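Local coordinates for paenibacillus xanthan lyase (Paenibacillus, PDB 6F2P), which acts on xanthan as a family 8 polysaccharide lyase, probably cleaving the terminal mannose from its side chains by beta-elimination, at residues A162-T167 with L172-V177; A189-G194 with S247-T252; M731-N736 with Y745-S750. All coordinates share one frame; numbering follows the deposited sequence.

Contact 1 of 3, residues A162-T167 with L172-V177; sequences ASVTMT and LWESQV. With CA (calcium ion), chain F.
E174 uses both carboxylate oxygens on the loop 162-167: OE2 binds a calcium ion at 2.5 Å and accepts a hydrogen bond from T165 N, while OE1 takes one from M166 N. This is a seven-coordinate calcium site in the helical domain, built where the loop after helix 147-160 turns into helix 168-184. S163 O supplies a second protein ligand, 2.4 Å from the ion, Q161 a third through OE1, and four waters fill the remaining positions. The bond from T165 N to E174 OE2 is 3.0 Å long and nearly straight (163°); that from M166 N to E174 OE1 is 2.9 Å. Both donors come from the syn side and stand somewhat out of the carboxylate plane, by 31° for T165 N, which together with the metal fixes how the group is turned. With its chain extended beyond CG (chi2 179°), E174 reaches from the helix across to the loop backbone. Two metal-bound waters are held in turn by hydroxyls, one by S163 OG and another by T165 OG1. Outward of this polar centre, the M166 side chain crosses the glutamate at about a right angle, laying CB and CG against the carboxylate before continuing to W123. Without CG and SD, as with an alanine here, the carboxylate would probably lose cover on that flank and W123 its neighbour. The two methyl branches of V164 diverge, CG1 to E174 OE1 and CG2 to a point 3.9 Å from S175 OG, a hydroxyl already hydrogen-bonded to R171 O.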
loop_
_atom_site.group_PDB
_atom_site.type_symbol
_atom_site.label_atom_id
_atom_site.label_comp_id
_atom_site.label_asym_id
_atom_site.label_seq_id
_atom_site.Cartn_x
_atom_site.Cartn_y
_atom_site.Cartn_z
ATOM N N ALA A 162 24.097 26.834 14.476
ATOM C CA ALA A 162 25.437 26.318 14.776
ATOM C C ALA A 162 25.705 24.915 14.263
ATOM O O ALA A 162 26.822 24.613 13.855
ATOM C CB ALA A 162 25.713 26.376 16.267
ATOM N N SER A 163 24.691 24.056 14.308
ATOM C CA SER A 163 24.870 22.661 13.917
ATOM C C SER A 163 23.574 22.071 13.392
ATOM O O SER A 163 22.511 22.664 13.540
ATOM C CB SER A 163 25.325 21.843 15.115
ATOM O OG SER A 163 24.293 21.793 16.085
ATOM N N VAL A 164 23.672 20.895 12.783
ATOM C CA VAL A 164 22.504 20.172 12.308
ATOM C C VAL A 164 22.009 19.233 13.397
ATOM O O VAL A 164 22.740 18.343 13.821
ATOM C CB VAL A 164 22.863 19.310 11.107
ATOM C CG1 VAL A 164 21.651 18.509 10.665
ATOM C CG2 VAL A 164 23.401 20.171 9.968
ATOM N N THR A 165 20.779 19.422 13.869
ATOM C CA THR A 165 20.243 18.536 14.905
ATOM C C THR A 165 18.806 18.094 14.636
ATOM O O THR A 165 18.297 17.167 15.272
ATOM C CB THR A 165 20.251 19.197 16.298
ATOM O OG1 THR A 165 19.170 20.138 16.389
ATOM C CG2 THR A 165 21.585 19.877 16.585
ATOM N N MET A 166 18.150 18.767 13.704
ATOM C CA MET A 166 16.719 18.581 13.520
ATOM C C MET A 166 16.397 17.499 12.501
ATOM O O MET A 166 17.289 16.773 12.059
ATOM C CB MET A 166 16.085 19.908 13.130
ATOM C CG MET A 166 16.436 21.003 14.109
ATOM S SD MET A 166 15.674 22.580 13.735
ATOM C CE MET A 166 15.584 23.259 15.388
ATOM N N THR A 167 15.121 17.393 12.141
ATOM C CA THR A 167 14.664 16.329 11.253
ATOM C C THR A 167 13.974 16.907 10.038
ATOM O O THR A 167 13.664 18.097 10.009
ATOM C CB THR A 167 13.663 15.398 11.951
ATOM O OG1 THR A 167 12.454 16.114 12.224
ATOM C CG2 THR A 167 14.233 14.876 13.256
ATOM N N LEU A 172 17.189 19.781 6.518
ATOM C CA LEU A 172 17.668 20.190 5.208
ATOM C C LEU A 172 18.088 21.651 5.244
ATOM O O LEU A 172 19.192 22.009 4.822
ATOM C CB LEU A 172 16.578 19.996 4.160
ATOM C CG LEU A 172 16.885 20.597 2.791
ATOM C CD1 LEU A 172 18.170 20.015 2.235
ATOM C CD2 LEU A 172 15.731 20.332 1.848
ATOM N N TRP A 173 17.199 22.489 5.766
ATOM C CA TRP A 173 17.450 23.918 5.824
ATOM C C TRP A 173 18.621 24.245 6.727
ATOM O O TRP A 173 19.388 25.162 6.439
ATOM C CB TRP A 173 16.206 24.652 6.285
ATOM C CG TRP A 173 15.099 24.484 5.329
ATOM C CD1 TRP A 173 15.203 24.345 3.978
ATOM C CD2 TRP A 173 13.706 24.408 5.638
ATOM N NE1 TRP A 173 13.959 24.197 3.420
ATOM C CE2 TRP A 173 13.019 24.232 4.419
ATOM C CE3 TRP A 173 12.969 24.477 6.831
ATOM C CZ2 TRP A 173 11.626 24.130 4.353
ATOM C CZ3 TRP A 173 11.581 24.370 6.766
ATOM C CH2 TRP A 173 10.928 24.198 5.534
ATOM N N GLU A 174 18.746 23.508 7.824
ATOM C CA GLU A 174 19.933 23.613 8.662
ATOM C C GLU A 174 21.151 23.416 7.775
ATOM O O GLU A 174 22.095 24.214 7.800
ATOM C CB GLU A 174 19.927 22.542 9.753
ATOM C CG GLU A 174 19.091 22.852 10.973
ATOM C CD GLU A 174 19.124 21.720 11.985
ATOM O OE1 GLU A 174 18.842 20.567 11.603
ATOM O OE2 GLU A 174 19.442 21.972 13.162
ATOM N N SER A 175 21.093 22.361 6.967
ATOM C CA SER A 175 22.225 21.945 6.154
ATOM C C SER A 175 22.548 22.969 5.091
ATOM O O SER A 175 23.712 23.300 4.914
ATOM C CB SER A 175 21.978 20.569 5.515
ATOM O OG SER A 175 21.636 19.610 6.499
ATOM N N GLN A 176 21.534 23.460 4.376
ATOM C CA GLN A 176 21.749 24.535 3.399
ATOM C C GLN A 176 22.380 25.774 4.038
ATOM O O GLN A 176 23.348 26.314 3.522
ATOM C CB GLN A 176 20.444 24.935 2.698
ATOM C CG GLN A 176 19.912 23.901 1.716
ATOM C CD GLN A 176 18.544 24.263 1.151
ATOM O OE1 GLN A 176 18.356 24.311 -0.067
ATOM N NE2 GLN A 176 17.578 24.512 2.037
ATOM N N VAL A 177 21.819 26.211 5.162
ATOM C CA VAL A 177 22.267 27.411 5.834
ATOM C C VAL A 177 23.707 27.246 6.257
ATOM O O VAL A 177 24.549 28.129 6.046
ATOM C CB VAL A 177 21.401 27.714 7.067
ATOM C CG1 VAL A 177 22.126 28.638 8.003
ATOM C CG2 VAL A 177 20.079 28.344 6.634
HETATM CA CA CA F . 20.610 23.898 14.212
HETATM O O HOH W 1 22.286 23.901 16.016
HETATM O O HOH W 2 19.579 23.113 16.131
HETATM O O HOH W 3 18.187 24.568 13.780
HETATM O O HOH W 4 20.203 25.897 15.583
#

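Contact 2 of 3, residues A189-G194 with S247-T252; sequences ARVAAG and SSWQVT
V191 lies over one face of the W249 indole, and this single apolar meeting carries most of the contact between helix 188-197 and the loop that follows helix 229-244, two parts of the helical domain. W249 is carried on a type I beta turn (S247 to Q250) that also contains an ST turn. S247 OG accepts from W249 N at 2.8 Å, and Q250 N closes the turn on S247 O, so the tryptophan is presented from a firmly folded backbone. The CG of W249, anti to the carbonyl carbon and beside the backbone N, turns the indole toward V191.

The close-packed part is the valine side. V191 CB sits 4.2 Å from the centroid of the five-membered ring of W249 and only 13° off the ring normal, a CH-pi contact. The CG1 branch of V191, anti to the backbone N (chi1 -175°), is displaced toward the rim and reaches W249 CB at 3.7 Å. I183 and L244 also touch V191, and the residue is buried among helices. The other face of the indole is backed by S248 CB from the same turn, while F6, L9 and E5 of helix 4-18 also adjoin W249; the F6 and W249 ring planes lie about 20° apart. E5 holds S248 as well, through a hydrogen bond to its OG. A diol molecule, probably from the crystallisation liquor, lies about 4 Å from the side chain of W249.

The looser side begins at A192. Its short side chain covers little of the ring and is itself only partly buried. No hydrogen bond links the two segments, and on this flank the contact dwindles to A192 CB standing 4.0 Å from W249 CD1.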
loop_
_atom_site.group_PDB
_atom_site.type_symbol
_atom_site.label_atom_id
_atom_site.label_comp_id
_atom_site.label_asym_id
_atom_site.label_seq_id
_atom_site.Cartn_x
_atom_site.Cartn_y
_atom_site.Cartn_z
ATOM N N ALA A 189 35.436 23.100 7.357
ATOM C CA ALA A 189 34.758 22.285 8.358
ATOM C C ALA A 189 33.251 22.550 8.367
ATOM O O ALA A 189 32.440 21.624 8.470
ATOM C CB ALA A 189 35.353 22.536 9.732
ATOM N N ARG A 190 32.890 23.822 8.238
ATOM C CA ARG A 190 31.496 24.237 8.270
ATOM C C ARG A 190 30.764 23.738 7.024
ATOM O O ARG A 190 29.629 23.261 7.121
ATOM C CB ARG A 190 31.403 25.764 8.423
ATOM C CG ARG A 190 30.016 26.356 8.314
ATOM C CD ARG A 190 29.385 26.642 9.657
ATOM N NE ARG A 190 28.214 27.504 9.495
ATOM C CZ ARG A 190 27.248 27.650 10.398
ATOM N NH1 ARG A 190 27.296 26.985 11.548
ATOM N NH2 ARG A 190 26.229 28.463 10.144
ATOM N N VAL A 191 31.411 23.819 5.861
ATOM C CA VAL A 191 30.810 23.289 4.637
ATOM C C VAL A 191 30.620 21.774 4.727
ATOM O O VAL A 191 29.604 21.224 4.284
ATOM C CB VAL A 191 31.663 23.585 3.397
ATOM C CG1 VAL A 191 30.937 23.137 2.140
ATOM C CG2 VAL A 191 31.992 25.064 3.316
ATOM N N ALA A 192 31.602 21.096 5.303
ATOM C CA ALA A 192 31.528 19.650 5.399
ATOM C C ALA A 192 30.370 19.259 6.308
ATOM O O ALA A 192 29.664 18.276 6.044
ATOM C CB ALA A 192 32.842 19.075 5.901
ATOM N N ALA A 193 30.162 20.041 7.366
ATOM C CA ALA A 193 29.059 19.773 8.283
ATOM C C ALA A 193 27.755 19.976 7.533
ATOM O O ALA A 193 26.779 19.259 7.755
ATOM C CB ALA A 193 29.129 20.669 9.517
ATOM N N GLY A 194 27.751 20.946 6.624
ATOM C CA GLY A 194 26.580 21.191 5.804
ATOM C C GLY A 194 26.288 19.999 4.919
ATOM O O GLY A 194 25.167 19.495 4.894
ATOM N N SER A 247 33.326 19.380 -6.039
ATOM C CA SER A 247 34.177 20.026 -5.045
ATOM C C SER A 247 34.645 19.070 -3.966
ATOM O O SER A 247 34.174 17.943 -3.860
ATOM C CB SER A 247 33.422 21.151 -4.345
ATOM O OG SER A 247 32.883 20.671 -3.123
ATOM N N SER A 248 35.551 19.559 -3.129
ATOM C CA SER A 248 36.069 18.788 -2.009
ATOM C C SER A 248 34.951 18.336 -1.077
ATOM O O SER A 248 35.088 17.339 -0.381
ATOM C CB SER A 248 37.081 19.625 -1.230
ATOM O OG SER A 248 38.024 20.233 -2.096
ATOM N N TRP A 249 33.843 19.069 -1.065
ATOM C CA TRP A 249 32.749 18.770 -0.146
ATOM C C TRP A 249 31.537 18.220 -0.882
ATOM O O TRP A 249 30.421 18.250 -0.369
ATOM C CB TRP A 249 32.384 20.012 0.683
ATOM C CG TRP A 249 33.615 20.641 1.276
ATOM C CD1 TRP A 249 34.310 20.219 2.381
ATOM C CD2 TRP A 249 34.329 21.769 0.762
ATOM N NE1 TRP A 249 35.403 21.030 2.589
ATOM C CE2 TRP A 249 35.438 21.986 1.609
ATOM C CE3 TRP A 249 34.133 22.623 -0.329
ATOM C CZ2 TRP A 249 36.345 23.021 1.397
ATOM C CZ3 TRP A 249 35.038 23.650 -0.541
ATOM C CH2 TRP A 249 36.129 23.840 0.318
ATOM N N GLN A 250 31.762 17.696 -2.080
ATOM C CA GLN A 250 30.679 17.109 -2.849
ATOM C C GLN A 250 30.052 15.946 -2.101
ATOM O O GLN A 250 30.665 15.359 -1.199
ATOM C CB GLN A 250 31.174 16.622 -4.196
ATOM C CG GLN A 250 31.826 15.270 -4.141
ATOM C CD GLN A 250 32.671 15.017 -5.362
ATOM O OE1 GLN A 250 33.893 14.918 -5.262
ATOM N NE2 GLN A 250 32.029 14.927 -6.528
ATOM N N VAL A 251 28.821 15.621 -2.476
ATOM C CA VAL A 251 28.088 14.592 -1.773
ATOM C C VAL A 251 28.606 13.240 -2.243
ATOM O O VAL A 251 28.618 12.951 -3.447
ATOM C CB VAL A 251 26.576 14.719 -2.016
ATOM C CG1 VAL A 251 25.813 13.678 -1.214
ATOM C CG2 VAL A 251 26.109 16.108 -1.638
ATOM N N THR A 252 29.044 12.415 -1.296
ATOM C CA THR A 252 29.631 11.128 -1.636
ATOM C C THR A 252 28.770 9.952 -1.192
ATOM O O THR A 252 28.964 8.832 -1.667
ATOM C CB THR A 252 31.037 10.958 -1.020
ATOM O OG1 THR A 252 30.954 11.062 0.406
ATOM C CG2 THR A 252 31.986 12.007 -1.544
#

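Contact 3 of 3, residues M731-N736 with Y745-S750; sequences MKFKVN and YKVKFS
V735 packs on Y745 and F733 on V747, and between Y745 and V747 in sequence stands K746, whose NZ is gripped twice, by a salt bridge to D461 OD1 and a hydrogen bond to S692 OG. The CB of K746 points away from strand 731-736, and the inward residues next to it, Y745 and V747, meet that strand mainly through apolar groups. No hydrogen bond joins the two strands. Their axes run nearly antiparallel (157°) and approach to 9.0 Å, a spacing that leaves room for a layer of side chains. At one end, M731 CG stands over the centre of the F749 ring, 3.8 Å from its centroid and just 10° off the normal. The methionine chain bends at its third torsion, and SD comes in obliquely at 4.0 Å from the same F749 centroid, a Met-aromatic contact. F733 reaches the edge of that ring: its CD1 lies near the F749 plane, 4.0 Å from F749 CE2. The CG of F733 sits between the backbone N and the carbonyl carbon (chi1 65°), and one face of the ring receives V747 CG1, 3.9 Å from the F733 centroid. Farther along, V735 CG1 rests over the Y745 face, offset toward the rim and 3.8 Å from the centroid of the Y745 ring. M731 and F733 also touch F689 and I691 of strand 688-694, which neighbours strand 744-750. The two strands belong to different antiparallel sheets that face each other, and interdigitated aromatic and aliphatic residues between two such layers are the core of a beta-sandwich.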
loop_
_atom_site.group_PDB
_atom_site.type_symbol
_atom_site.label_atom_id
_atom_site.label_comp_id
_atom_site.label_asym_id
_atom_site.label_seq_id
_atom_site.Cartn_x
_atom_site.Cartn_y
_atom_site.Cartn_z
ATOM N N MET A 731 -5.147 -24.902 -11.030
ATOM C CA MET A 731 -4.005 -24.186 -10.459
ATOM C C MET A 731 -4.199 -23.931 -8.968
ATOM O O MET A 731 -5.253 -23.470 -8.542
ATOM C CB MET A 731 -3.764 -22.870 -11.193
ATOM C CG MET A 731 -3.033 -23.031 -12.505
ATOM S SD MET A 731 -3.166 -21.584 -13.572
ATOM C CE MET A 731 -4.704 -21.889 -14.441
ATOM N N LYS A 732 -3.186 -24.255 -8.175
ATOM C CA LYS A 732 -3.231 -24.004 -6.742
ATOM C C LYS A 732 -1.896 -23.463 -6.274
ATOM O O LYS A 732 -0.856 -24.011 -6.617
ATOM C CB LYS A 732 -3.566 -25.282 -5.965
ATOM C CG LYS A 732 -5.000 -25.758 -6.134
ATOM C CD LYS A 732 -5.337 -26.908 -5.179
ATOM C CE LYS A 732 -6.835 -27.211 -5.210
ATOM N NZ LYS A 732 -7.232 -28.370 -4.361
ATOM N N PHE A 733 -1.922 -22.383 -5.499
ATOM C CA PHE A 733 -0.701 -21.884 -4.876
ATOM C C PHE A 733 -0.985 -21.134 -3.592
ATOM O O PHE A 733 -2.145 -20.932 -3.239
ATOM C CB PHE A 733 0.108 -21.015 -5.843
ATOM C CG PHE A 733 -0.573 -19.737 -6.252
ATOM C CD1 PHE A 733 -1.518 -19.730 -7.270
ATOM C CD2 PHE A 733 -0.235 -18.531 -5.648
ATOM C CE1 PHE A 733 -2.136 -18.542 -7.662
ATOM C CE2 PHE A 733 -0.851 -17.338 -6.033
ATOM C CZ PHE A 733 -1.801 -17.345 -7.037
ATOM N N LYS A 734 0.075 -20.743 -2.885
ATOM C CA LYS A 734 -0.061 -19.902 -1.697
ATOM C C LYS A 734 1.001 -18.817 -1.724
ATOM O O LYS A 734 2.028 -18.974 -2.374
ATOM C CB LYS A 734 0.046 -20.719 -0.406
ATOM C CG LYS A 734 1.400 -21.368 -0.189
ATOM C CD LYS A 734 1.412 -22.309 1.015
ATOM C CE LYS A 734 2.778 -22.963 1.154
ATOM N NZ LYS A 734 2.849 -23.937 2.273
ATOM N N VAL A 735 0.736 -17.719 -1.022
ATOM C CA VAL A 735 1.660 -16.598 -0.920
ATOM C C VAL A 735 1.966 -16.350 0.546
ATOM O O VAL A 735 1.046 -16.291 1.362
ATOM C CB VAL A 735 1.021 -15.305 -1.437
ATOM C CG1 VAL A 735 2.068 -14.201 -1.549
ATOM C CG2 VAL A 735 0.325 -15.538 -2.771
ATOM N N ASN A 736 3.244 -16.214 0.888
ATOM C CA ASN A 736 3.617 -15.791 2.232
ATOM C C ASN A 736 3.710 -14.269 2.257
ATOM O O ASN A 736 4.664 -13.687 1.741
ATOM C CB ASN A 736 4.947 -16.411 2.644
ATOM C CG ASN A 736 5.268 -16.189 4.114
ATOM O OD1 ASN A 736 4.804 -15.225 4.734
ATOM N ND2 ASN A 736 6.079 -17.079 4.678
ATOM N N TYR A 745 2.667 -9.875 -5.361
ATOM C CA TYR A 745 3.344 -11.127 -5.684
ATOM C C TYR A 745 2.735 -11.770 -6.932
ATOM O O TYR A 745 1.518 -11.963 -6.994
ATOM C CB TYR A 745 3.197 -12.089 -4.524
ATOM C CG TYR A 745 3.630 -11.512 -3.201
ATOM C CD1 TYR A 745 2.722 -10.870 -2.365
ATOM C CD2 TYR A 745 4.945 -11.614 -2.785
ATOM C CE1 TYR A 745 3.115 -10.349 -1.148
ATOM C CE2 TYR A 745 5.349 -11.101 -1.574
ATOM C CZ TYR A 745 4.433 -10.467 -0.758
ATOM O OH TYR A 745 4.850 -9.950 0.446
ATOM N N LYS A 746 3.571 -12.121 -7.909
ATOM C CA LYS A 746 3.083 -12.644 -9.184
ATOM C C LYS A 746 3.550 -14.066 -9.490
ATOM O O LYS A 746 4.647 -14.471 -9.109
ATOM C CB LYS A 746 3.471 -11.711 -10.339
ATOM C CG LYS A 746 2.689 -10.404 -10.384
ATOM C CD LYS A 746 3.299 -9.437 -11.395
ATOM C CE LYS A 746 2.510 -8.134 -11.504
ATOM N NZ LYS A 746 2.304 -7.480 -10.182
ATOM N N VAL A 747 2.697 -14.814 -10.186
ATOM C CA VAL A 747 3.035 -16.140 -10.673
ATOM C C VAL A 747 2.431 -16.316 -12.065
ATOM O O VAL A 747 1.306 -15.898 -12.318
ATOM C CB VAL A 747 2.547 -17.251 -9.707
ATOM C CG1 VAL A 747 1.031 -17.232 -9.557
ATOM C CG2 VAL A 747 3.014 -18.627 -10.179
ATOM N N LYS A 748 3.191 -16.908 -12.980
ATOM C CA LYS A 748 2.709 -17.131 -14.338
ATOM C C LYS A 748 2.805 -18.610 -14.707
ATOM O O LYS A 748 3.891 -19.202 -14.738
ATOM C CB LYS A 748 3.461 -16.256 -15.350
ATOM C CG LYS A 748 3.023 -16.480 -16.797
ATOM C CD LYS A 748 3.257 -15.251 -17.672
ATOM C CE LYS A 748 4.718 -14.829 -17.681
ATOM N NZ LYS A 748 5.015 -13.759 -18.683
ATOM N N PHE A 749 1.648 -19.203 -14.975
ATOM C CA PHE A 749 1.558 -20.614 -15.296
ATOM C C PHE A 749 1.540 -20.841 -16.805
ATOM O O PHE A 749 1.081 -19.989 -17.564
ATOM C CB PHE A 749 0.287 -21.183 -14.686
ATOM C CG PHE A 749 0.351 -21.352 -13.198
ATOM C CD1 PHE A 749 0.915 -22.489 -12.639
ATOM C CD2 PHE A 749 -0.167 -20.380 -12.352
ATOM C CE1 PHE A 749 0.966 -22.656 -11.259
ATOM C CE2 PHE A 749 -0.119 -20.539 -10.970
ATOM C CZ PHE A 749 0.448 -21.677 -10.422
ATOM N N SER A 750 2.034 -21.995 -17.239
ATOM C CA SER A 750 1.928 -22.373 -18.641
ATOM C C SER A 750 0.617 -23.122 -18.877
ATOM O O SER A 750 0.162 -23.875 -18.019
ATOM C CB SER A 750 3.119 -23.235 -19.055
ATOM O OG SER A 750 3.184 -24.424 -18.285
#

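How the contacts relate
Contacts 1 and 2 are neighbours in the helical domain, with centres 13 Å apart, and they touch where S175 CB meets G194 O at 3.4 Å; helices 168-184 and 188-197, one in each, follow each other in the chain. Both are partly buried, yet their chemistry differs: contact 1 is organised by a calcium ion and backbone-to-carboxylate bonds, contact 2 by a tryptophan face with no polar link across. Contact 3 stands apart, its centre 48 Å from that of contact 1 and on the opposite side of the chain's centre. It is the most buried of the three, a largely apolar interface between two beta sheets with no hydrogen bond across it.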